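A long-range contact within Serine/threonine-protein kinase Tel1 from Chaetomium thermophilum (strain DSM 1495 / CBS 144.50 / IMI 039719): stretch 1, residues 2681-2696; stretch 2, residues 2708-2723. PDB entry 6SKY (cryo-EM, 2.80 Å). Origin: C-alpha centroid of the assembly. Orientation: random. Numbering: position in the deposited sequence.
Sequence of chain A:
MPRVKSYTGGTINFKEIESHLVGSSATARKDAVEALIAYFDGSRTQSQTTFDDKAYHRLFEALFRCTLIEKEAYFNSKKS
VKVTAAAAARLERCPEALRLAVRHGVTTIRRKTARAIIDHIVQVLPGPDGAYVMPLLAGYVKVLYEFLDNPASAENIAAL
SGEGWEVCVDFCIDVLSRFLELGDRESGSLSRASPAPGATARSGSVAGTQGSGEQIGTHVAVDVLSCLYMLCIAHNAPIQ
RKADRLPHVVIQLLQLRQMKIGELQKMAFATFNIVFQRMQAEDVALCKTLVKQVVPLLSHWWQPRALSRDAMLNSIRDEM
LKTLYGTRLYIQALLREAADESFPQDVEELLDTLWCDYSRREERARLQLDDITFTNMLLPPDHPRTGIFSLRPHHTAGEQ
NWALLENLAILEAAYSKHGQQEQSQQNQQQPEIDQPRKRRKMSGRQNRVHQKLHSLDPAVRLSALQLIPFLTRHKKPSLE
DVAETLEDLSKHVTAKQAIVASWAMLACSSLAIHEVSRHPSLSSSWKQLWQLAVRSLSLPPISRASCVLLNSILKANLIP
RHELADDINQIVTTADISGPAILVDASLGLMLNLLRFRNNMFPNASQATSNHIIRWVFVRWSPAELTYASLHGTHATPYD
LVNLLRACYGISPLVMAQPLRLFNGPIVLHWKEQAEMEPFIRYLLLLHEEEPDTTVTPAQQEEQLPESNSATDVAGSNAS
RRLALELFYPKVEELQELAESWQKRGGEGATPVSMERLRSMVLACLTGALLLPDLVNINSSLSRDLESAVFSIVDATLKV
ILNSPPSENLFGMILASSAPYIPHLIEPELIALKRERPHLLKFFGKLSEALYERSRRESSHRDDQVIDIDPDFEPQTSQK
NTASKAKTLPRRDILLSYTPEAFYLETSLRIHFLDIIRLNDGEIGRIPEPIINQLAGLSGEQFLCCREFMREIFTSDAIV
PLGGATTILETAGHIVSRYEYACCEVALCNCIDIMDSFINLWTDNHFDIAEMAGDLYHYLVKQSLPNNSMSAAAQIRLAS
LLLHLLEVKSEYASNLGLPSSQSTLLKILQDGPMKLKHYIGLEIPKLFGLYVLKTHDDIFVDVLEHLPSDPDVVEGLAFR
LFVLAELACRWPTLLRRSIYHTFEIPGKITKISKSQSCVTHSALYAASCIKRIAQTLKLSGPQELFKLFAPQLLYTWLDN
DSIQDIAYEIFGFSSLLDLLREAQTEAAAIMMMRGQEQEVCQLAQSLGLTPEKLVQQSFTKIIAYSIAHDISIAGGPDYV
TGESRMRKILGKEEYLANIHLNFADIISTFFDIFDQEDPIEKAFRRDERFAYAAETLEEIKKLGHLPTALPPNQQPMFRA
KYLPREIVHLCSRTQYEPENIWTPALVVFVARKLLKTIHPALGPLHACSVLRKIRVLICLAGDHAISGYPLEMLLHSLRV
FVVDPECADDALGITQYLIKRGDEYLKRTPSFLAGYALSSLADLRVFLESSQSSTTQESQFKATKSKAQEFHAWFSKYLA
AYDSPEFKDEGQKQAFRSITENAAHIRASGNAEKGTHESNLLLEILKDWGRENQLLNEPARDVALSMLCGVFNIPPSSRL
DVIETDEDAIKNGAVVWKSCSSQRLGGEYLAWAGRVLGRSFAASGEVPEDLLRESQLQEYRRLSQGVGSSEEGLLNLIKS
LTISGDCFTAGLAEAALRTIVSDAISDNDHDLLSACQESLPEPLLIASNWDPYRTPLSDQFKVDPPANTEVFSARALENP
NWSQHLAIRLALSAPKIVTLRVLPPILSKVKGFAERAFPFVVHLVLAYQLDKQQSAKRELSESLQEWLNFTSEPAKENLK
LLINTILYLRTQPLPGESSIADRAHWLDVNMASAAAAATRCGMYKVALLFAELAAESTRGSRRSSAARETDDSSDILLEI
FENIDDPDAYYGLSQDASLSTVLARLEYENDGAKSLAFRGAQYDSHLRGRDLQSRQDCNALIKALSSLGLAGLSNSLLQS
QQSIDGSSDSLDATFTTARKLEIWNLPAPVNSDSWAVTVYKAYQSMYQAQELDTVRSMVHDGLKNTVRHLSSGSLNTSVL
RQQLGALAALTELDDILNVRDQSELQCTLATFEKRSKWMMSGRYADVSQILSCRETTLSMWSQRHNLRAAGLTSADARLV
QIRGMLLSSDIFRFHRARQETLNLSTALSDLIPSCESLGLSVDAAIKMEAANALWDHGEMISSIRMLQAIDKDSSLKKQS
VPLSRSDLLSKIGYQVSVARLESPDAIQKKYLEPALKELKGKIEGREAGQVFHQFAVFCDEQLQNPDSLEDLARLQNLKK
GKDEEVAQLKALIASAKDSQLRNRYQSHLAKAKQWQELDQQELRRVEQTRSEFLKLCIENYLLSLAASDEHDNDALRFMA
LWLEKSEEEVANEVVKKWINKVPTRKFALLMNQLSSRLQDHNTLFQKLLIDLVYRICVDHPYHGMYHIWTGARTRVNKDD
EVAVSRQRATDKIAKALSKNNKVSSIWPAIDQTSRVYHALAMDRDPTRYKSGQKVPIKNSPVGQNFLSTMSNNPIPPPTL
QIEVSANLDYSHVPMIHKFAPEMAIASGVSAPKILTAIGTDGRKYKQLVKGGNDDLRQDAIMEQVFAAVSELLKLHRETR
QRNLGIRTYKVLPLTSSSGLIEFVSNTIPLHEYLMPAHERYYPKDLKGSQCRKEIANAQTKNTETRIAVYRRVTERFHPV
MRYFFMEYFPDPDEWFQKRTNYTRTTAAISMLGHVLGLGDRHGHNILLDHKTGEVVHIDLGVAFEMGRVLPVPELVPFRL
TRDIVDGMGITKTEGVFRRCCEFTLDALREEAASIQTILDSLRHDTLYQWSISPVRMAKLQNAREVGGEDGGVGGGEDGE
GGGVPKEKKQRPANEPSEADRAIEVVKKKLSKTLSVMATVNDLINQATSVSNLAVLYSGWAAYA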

# COMPACT_ATOMS: atom_id res chain seq x y z
N TYR A 2681 38.53 -22.81 -23.49
CA TYR A 2681 38.83 -22.54 -22.09
C TYR A 2681 38.85 -23.78 -21.21
O TYR A 2681 39.43 -23.72 -20.13
CB TYR A 2681 37.83 -21.54 -21.51
CG TYR A 2681 37.93 -20.19 -22.16
CD1 TYR A 2681 38.95 -19.33 -21.84
CD2 TYR A 2681 37.01 -19.79 -23.09
CE1 TYR A 2681 39.05 -18.11 -22.43
CE2 TYR A 2681 37.10 -18.57 -23.68
CZ TYR A 2681 38.12 -17.74 -23.36
OH TYR A 2681 38.22 -16.51 -23.96
N TYR A 2682 38.26 -24.89 -21.64
CA TYR A 2682 38.28 -26.14 -20.88
C TYR A 2682 38.57 -27.29 -21.82
O TYR A 2682 37.67 -28.00 -22.27
CB TYR A 2682 36.95 -26.37 -20.16
CG TYR A 2682 36.63 -25.36 -19.11
CD1 TYR A 2682 37.14 -25.48 -17.83
CD2 TYR A 2682 35.80 -24.28 -19.38
CE1 TYR A 2682 36.84 -24.56 -16.87
CE2 TYR A 2682 35.51 -23.36 -18.42
CZ TYR A 2682 36.03 -23.51 -17.17
OH TYR A 2682 35.73 -22.59 -16.20
N PRO A 2683 39.85 -27.51 -22.15
CA PRO A 2683 40.19 -28.57 -23.10
C PRO A 2683 39.96 -29.98 -22.58
O PRO A 2683 40.02 -30.93 -23.37
CB PRO A 2683 41.68 -28.33 -23.38
CG PRO A 2683 41.92 -26.93 -22.97
CD PRO A 2683 41.02 -26.70 -21.81
N LYS A 2684 39.69 -30.16 -21.29
CA LYS A 2684 39.41 -31.48 -20.74
C LYS A 2684 37.93 -31.79 -20.63
O LYS A 2684 37.57 -32.90 -20.23
CB LYS A 2684 40.06 -31.62 -19.36
CG LYS A 2684 41.56 -31.57 -19.37
CD LYS A 2684 42.12 -31.75 -17.97
CE LYS A 2684 43.63 -31.67 -17.97
NZ LYS A 2684 44.21 -32.04 -16.65
N ASP A 2685 37.06 -30.85 -20.97
CA ASP A 2685 35.63 -31.08 -20.90
C ASP A 2685 35.13 -31.80 -22.15
O ASP A 2685 35.85 -31.95 -23.14
CB ASP A 2685 34.88 -29.76 -20.74
CG ASP A 2685 34.93 -29.23 -19.34
OD1 ASP A 2685 35.60 -29.84 -18.49
OD2 ASP A 2685 34.28 -28.19 -19.08
N LEU A 2686 33.89 -32.25 -22.09
CA LEU A 2686 33.25 -32.83 -23.25
C LEU A 2686 33.07 -31.78 -24.33
O LEU A 2686 32.95 -30.58 -24.06
CB LEU A 2686 31.89 -33.41 -22.89
CG LEU A 2686 31.80 -34.60 -21.95
CD1 LEU A 2686 30.36 -34.83 -21.59
CD2 LEU A 2686 32.37 -35.83 -22.61
N LYS A 2687 33.05 -32.23 -25.58
CA LYS A 2687 32.66 -31.34 -26.66
C LYS A 2687 31.17 -31.04 -26.56
O LYS A 2687 30.44 -31.63 -25.77
CB LYS A 2687 32.98 -31.96 -28.01
CG LYS A 2687 34.44 -32.30 -28.20
CD LYS A 2687 35.21 -31.09 -28.65
CE LYS A 2687 36.62 -31.47 -29.03
NZ LYS A 2687 37.37 -30.31 -29.59
N GLY A 2688 30.71 -30.09 -27.38
CA GLY A 2688 29.29 -29.80 -27.40
C GLY A 2688 28.50 -30.88 -28.11
O GLY A 2688 27.39 -31.21 -27.70
N SER A 2689 29.07 -31.45 -29.17
CA SER A 2689 28.40 -32.53 -29.88
C SER A 2689 28.30 -33.79 -29.04
O SER A 2689 27.31 -34.51 -29.13
CB SER A 2689 29.14 -32.81 -31.18
OG SER A 2689 30.54 -32.84 -30.98
N GLN A 2690 29.30 -34.06 -28.20
CA GLN A 2690 29.22 -35.22 -27.33
C GLN A 2690 28.13 -35.06 -26.28
O GLN A 2690 27.40 -36.01 -25.99
CB GLN A 2690 30.57 -35.46 -26.67
CG GLN A 2690 31.71 -35.48 -27.67
CD GLN A 2690 33.05 -35.70 -27.03
OE1 GLN A 2690 33.17 -35.79 -25.81
NE2 GLN A 2690 34.08 -35.81 -27.85
N CYS A 2691 28.00 -33.86 -25.71
CA CYS A 2691 26.90 -33.59 -24.79
C CYS A 2691 25.55 -33.72 -25.48
O CYS A 2691 24.62 -34.30 -24.92
CB CYS A 2691 27.06 -32.20 -24.18
SG CYS A 2691 28.49 -31.97 -23.14
N ARG A 2692 25.44 -33.18 -26.69
CA ARG A 2692 24.17 -33.28 -27.41
C ARG A 2692 23.81 -34.73 -27.69
O ARG A 2692 22.65 -35.12 -27.53
CB ARG A 2692 24.23 -32.49 -28.71
CG ARG A 2692 23.05 -32.75 -29.60
CD ARG A 2692 22.87 -31.71 -30.66
NE ARG A 2692 21.62 -31.92 -31.38
CZ ARG A 2692 21.09 -31.07 -32.25
NH1 ARG A 2692 21.69 -29.93 -32.52
NH2 ARG A 2692 19.94 -31.36 -32.84
N LYS A 2693 24.78 -35.54 -28.09
CA LYS A 2693 24.50 -36.93 -28.41
C LYS A 2693 24.15 -37.73 -27.16
O LYS A 2693 23.24 -38.56 -27.18
CB LYS A 2693 25.69 -37.55 -29.12
CG LYS A 2693 25.51 -38.99 -29.49
CD LYS A 2693 26.74 -39.50 -30.21
CE LYS A 2693 26.62 -40.97 -30.56
NZ LYS A 2693 27.85 -41.44 -31.25
N GLU A 2694 24.86 -37.49 -26.05
CA GLU A 2694 24.54 -38.19 -24.82
C GLU A 2694 23.16 -37.81 -24.32
O GLU A 2694 22.46 -38.64 -23.72
CB GLU A 2694 25.59 -37.91 -23.75
CG GLU A 2694 26.60 -39.02 -23.62
CD GLU A 2694 27.81 -38.64 -22.80
OE1 GLU A 2694 27.64 -38.30 -21.61
OE2 GLU A 2694 28.93 -38.69 -23.35
N ILE A 2695 22.74 -36.57 -24.54
CA ILE A 2695 21.40 -36.21 -24.11
C ILE A 2695 20.35 -36.77 -25.05
O ILE A 2695 19.26 -37.15 -24.61
CB ILE A 2695 21.30 -34.68 -23.95
CG1 ILE A 2695 21.84 -34.28 -22.59
CG2 ILE A 2695 19.88 -34.20 -24.11
CD1 ILE A 2695 21.75 -32.82 -22.33
N ALA A 2696 20.65 -36.86 -26.35
CA ALA A 2696 19.66 -37.36 -27.30
C ALA A 2696 19.49 -38.87 -27.21
O ALA A 2696 18.40 -39.38 -27.51
CB ALA A 2696 20.06 -36.98 -28.72
N ALA A 2708 19.52 -38.26 -14.56
CA ALA A 2708 20.85 -38.73 -14.20
C ALA A 2708 21.86 -38.45 -15.31
O ALA A 2708 22.98 -38.01 -15.04
CB ALA A 2708 20.80 -40.22 -13.89
N VAL A 2709 21.47 -38.70 -16.56
CA VAL A 2709 22.36 -38.42 -17.68
C VAL A 2709 22.64 -36.93 -17.79
O VAL A 2709 23.76 -36.51 -18.09
CB VAL A 2709 21.77 -38.98 -18.98
CG1 VAL A 2709 22.51 -38.44 -20.17
CG2 VAL A 2709 21.84 -40.48 -18.97
N TYR A 2710 21.63 -36.10 -17.52
CA TYR A 2710 21.83 -34.66 -17.60
C TYR A 2710 22.79 -34.17 -16.53
O TYR A 2710 23.65 -33.33 -16.80
CB TYR A 2710 20.50 -33.95 -17.50
CG TYR A 2710 20.62 -32.46 -17.52
CD1 TYR A 2710 20.49 -31.73 -16.35
CD2 TYR A 2710 20.85 -31.78 -18.69
CE1 TYR A 2710 20.60 -30.38 -16.36
CE2 TYR A 2710 20.96 -30.43 -18.70
CZ TYR A 2710 20.84 -29.73 -17.53
OH TYR A 2710 20.94 -28.37 -17.53
N ARG A 2711 22.65 -34.67 -15.30
CA ARG A 2711 23.60 -34.29 -14.26
C ARG A 2711 25.01 -34.75 -14.61
O ARG A 2711 25.98 -34.00 -14.43
CB ARG A 2711 23.19 -34.87 -12.92
CG ARG A 2711 21.96 -34.25 -12.33
CD ARG A 2711 21.72 -34.80 -10.95
NE ARG A 2711 20.38 -34.52 -10.47
CZ ARG A 2711 20.05 -33.45 -9.76
NH1 ARG A 2711 18.80 -33.28 -9.37
NH2 ARG A 2711 20.97 -32.55 -9.46
N ARG A 2712 25.14 -35.97 -15.13
CA ARG A 2712 26.45 -36.47 -15.51
C ARG A 2712 27.08 -35.61 -16.60
O ARG A 2712 28.29 -35.41 -16.61
CB ARG A 2712 26.33 -37.91 -15.97
CG ARG A 2712 27.64 -38.61 -16.19
CD ARG A 2712 27.49 -39.77 -17.15
NE ARG A 2712 26.13 -40.31 -17.16
CZ ARG A 2712 25.64 -41.14 -16.25
NH1 ARG A 2712 24.40 -41.57 -16.35
NH2 ARG A 2712 26.40 -41.52 -15.23
N VAL A 2713 26.27 -35.11 -17.53
CA VAL A 2713 26.82 -34.33 -18.63
C VAL A 2713 27.17 -32.92 -18.18
O VAL A 2713 28.20 -32.37 -18.59
CB VAL A 2713 25.84 -34.31 -19.81
CG1 VAL A 2713 25.77 -32.95 -20.45
CG2 VAL A 2713 26.26 -35.33 -20.84
N THR A 2714 26.36 -32.30 -17.33
CA THR A 2714 26.70 -30.95 -16.89
C THR A 2714 27.77 -30.94 -15.80
O THR A 2714 28.28 -29.87 -15.49
CB THR A 2714 25.48 -30.19 -16.39
OG1 THR A 2714 25.01 -30.76 -15.17
CG2 THR A 2714 24.39 -30.23 -17.42
N GLU A 2715 28.11 -32.08 -15.22
CA GLU A 2715 29.28 -32.10 -14.35
C GLU A 2715 30.59 -32.06 -15.11
O GLU A 2715 31.64 -31.85 -14.50
CB GLU A 2715 29.24 -33.32 -13.44
CG GLU A 2715 28.56 -33.06 -12.12
CD GLU A 2715 28.10 -34.32 -11.43
OE1 GLU A 2715 28.35 -35.42 -11.95
OE2 GLU A 2715 27.48 -34.20 -10.35
N ARG A 2716 30.56 -32.27 -16.42
CA ARG A 2716 31.74 -32.23 -17.27
C ARG A 2716 31.63 -31.14 -18.32
O ARG A 2716 32.17 -31.27 -19.42
CB ARG A 2716 31.97 -33.58 -17.95
CG ARG A 2716 32.22 -34.72 -17.00
CD ARG A 2716 32.78 -35.88 -17.77
NE ARG A 2716 33.97 -35.49 -18.52
CZ ARG A 2716 34.53 -36.24 -19.46
NH1 ARG A 2716 35.60 -35.81 -20.10
NH2 ARG A 2716 34.01 -37.42 -19.77
N PHE A 2717 30.93 -30.07 -18.00
CA PHE A 2717 30.69 -28.98 -18.94
C PHE A 2717 30.54 -27.73 -18.11
O PHE A 2717 29.56 -27.60 -17.36
CB PHE A 2717 29.45 -29.26 -19.78
CG PHE A 2717 29.48 -28.68 -21.15
CD1 PHE A 2717 30.34 -29.15 -22.10
CD2 PHE A 2717 28.62 -27.67 -21.49
CE1 PHE A 2717 30.36 -28.62 -23.35
CE2 PHE A 2717 28.63 -27.15 -22.75
CZ PHE A 2717 29.50 -27.62 -23.68
N HIS A 2718 31.49 -26.82 -18.21
CA HIS A 2718 31.45 -25.64 -17.35
C HIS A 2718 31.17 -24.40 -18.17
O HIS A 2718 31.66 -24.28 -19.29
CB HIS A 2718 32.78 -25.46 -16.61
CG HIS A 2718 33.22 -26.66 -15.85
ND1 HIS A 2718 33.99 -27.65 -16.40
CD2 HIS A 2718 32.98 -27.04 -14.57
CE1 HIS A 2718 34.22 -28.59 -15.49
NE2 HIS A 2718 33.61 -28.24 -14.38
N PRO A 2719 30.40 -23.45 -17.64
CA PRO A 2719 30.06 -22.26 -18.42
C PRO A 2719 31.26 -21.38 -18.70
O PRO A 2719 32.21 -21.30 -17.92
CB PRO A 2719 29.05 -21.54 -17.52
CG PRO A 2719 29.26 -22.10 -16.18
CD PRO A 2719 29.69 -23.49 -16.36
N VAL A 2720 31.21 -20.71 -19.85
CA VAL A 2720 32.31 -19.86 -20.31
C VAL A 2720 31.81 -18.50 -20.77
O VAL A 2720 32.53 -17.77 -21.44
CB VAL A 2720 33.08 -20.53 -21.45
CG1 VAL A 2720 33.70 -21.81 -21.00
CG2 VAL A 2720 32.17 -20.77 -22.60
N MET A 2721 30.57 -18.15 -20.45
CA MET A 2721 30.01 -16.94 -21.02
C MET A 2721 30.65 -15.69 -20.45
O MET A 2721 30.69 -14.65 -21.12
CB MET A 2721 28.50 -16.92 -20.81
CG MET A 2721 27.79 -15.76 -21.45
SD MET A 2721 27.81 -15.81 -23.23
CE MET A 2721 27.33 -14.13 -23.57
N ARG A 2722 31.18 -15.77 -19.23
CA ARG A 2722 31.80 -14.61 -18.61
C ARG A 2722 33.00 -14.11 -19.39
O ARG A 2722 33.43 -12.98 -19.19
CB ARG A 2722 32.21 -14.93 -17.19
CG ARG A 2722 33.39 -15.83 -17.10
CD ARG A 2722 33.54 -16.34 -15.71
NE ARG A 2722 34.59 -17.34 -15.61
CZ ARG A 2722 34.41 -18.63 -15.88
NH1 ARG A 2722 35.41 -19.47 -15.76
NH2 ARG A 2722 33.23 -19.06 -16.28
N TYR A 2723 33.56 -14.93 -20.27
CA TYR A 2723 34.68 -14.49 -21.08
C TYR A 2723 34.26 -13.68 -22.28
O TYR A 2723 35.08 -12.93 -22.80
CB TYR A 2723 35.49 -15.69 -21.53
CG TYR A 2723 36.22 -16.34 -20.41
CD1 TYR A 2723 35.82 -17.56 -19.91
CD2 TYR A 2723 37.31 -15.73 -19.83
CE1 TYR A 2723 36.49 -18.15 -18.89
CE2 TYR A 2723 37.98 -16.32 -18.80
CZ TYR A 2723 37.57 -17.53 -18.34
OH TYR A 2723 38.24 -18.12 -17.30

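The two stretches run antiparallel, their helices (2688-2696 and 2708-2714) inclined at 169° with axes 9.7 Å apart at closest approach, and together they bury 939 Å². The hydrogen bonds between the stretches lie outside these two helices; the helices meet mainly through apolar side chains, with Glu2694 packing its OE1 3.4 Å from Val2713 CG2.

Asp2685 is the principal acceptor. Its OD2 receives two hydrogen bonds from His2718: one from ND1 at 2.7 Å (N-H...O angle 153°) and one from the backbone N at 3.2 Å (138°). One carboxylate oxygen thus satisfies both a side-chain and a main-chain donor, while the backbone N of Asp2685 is itself satisfied within the turn by Tyr2682 O, at 3.2 Å. Next along, Leu2686 N donates to Arg2716 O at 3.3 Å; the angle is good (160°), but the bond is weak. Leu2686 also lays its CD2 over one face of the Arg2716 guanidinium, 3.6 Å from NH2, while Lys2684 O lies near the plane at the edge of that guanidinium, 3.5 Å from Arg2716 NH1.

Arg2722 divides its donors: NH1 reaches Tyr2682 OH at 3.2 Å (159°), and NH2 bonds Pro2719 O within its own stretch at 3.0 Å. The Tyr2682 ring serves further contacts, with His2718 CB over one face, 4.0 Å from the centroid, and Val2720 CG1 at its edge, 3.5 Å from CE2. Beside it, the rings of Tyr2681 and Tyr2723 stack face to face, centroids 4.1 Å apart and planes at 6°; Tyr2681 OH finds its hydrogen bond elsewhere in the structure.

Between the helices, buried Val2713 points toward stretch 1, its CG1 lying 3.9 Å from Cys2691 SG and its CG2 4.2 Å from Leu2686 CD1. The compact cysteine also brings SG to 3.5 Å from Phe2717 CD1, an oblique sulfur-aromatic contact. Farther along, Ile2695 extends CD1 to the edge of the Tyr2710 ring, 3.9 Å from CD2.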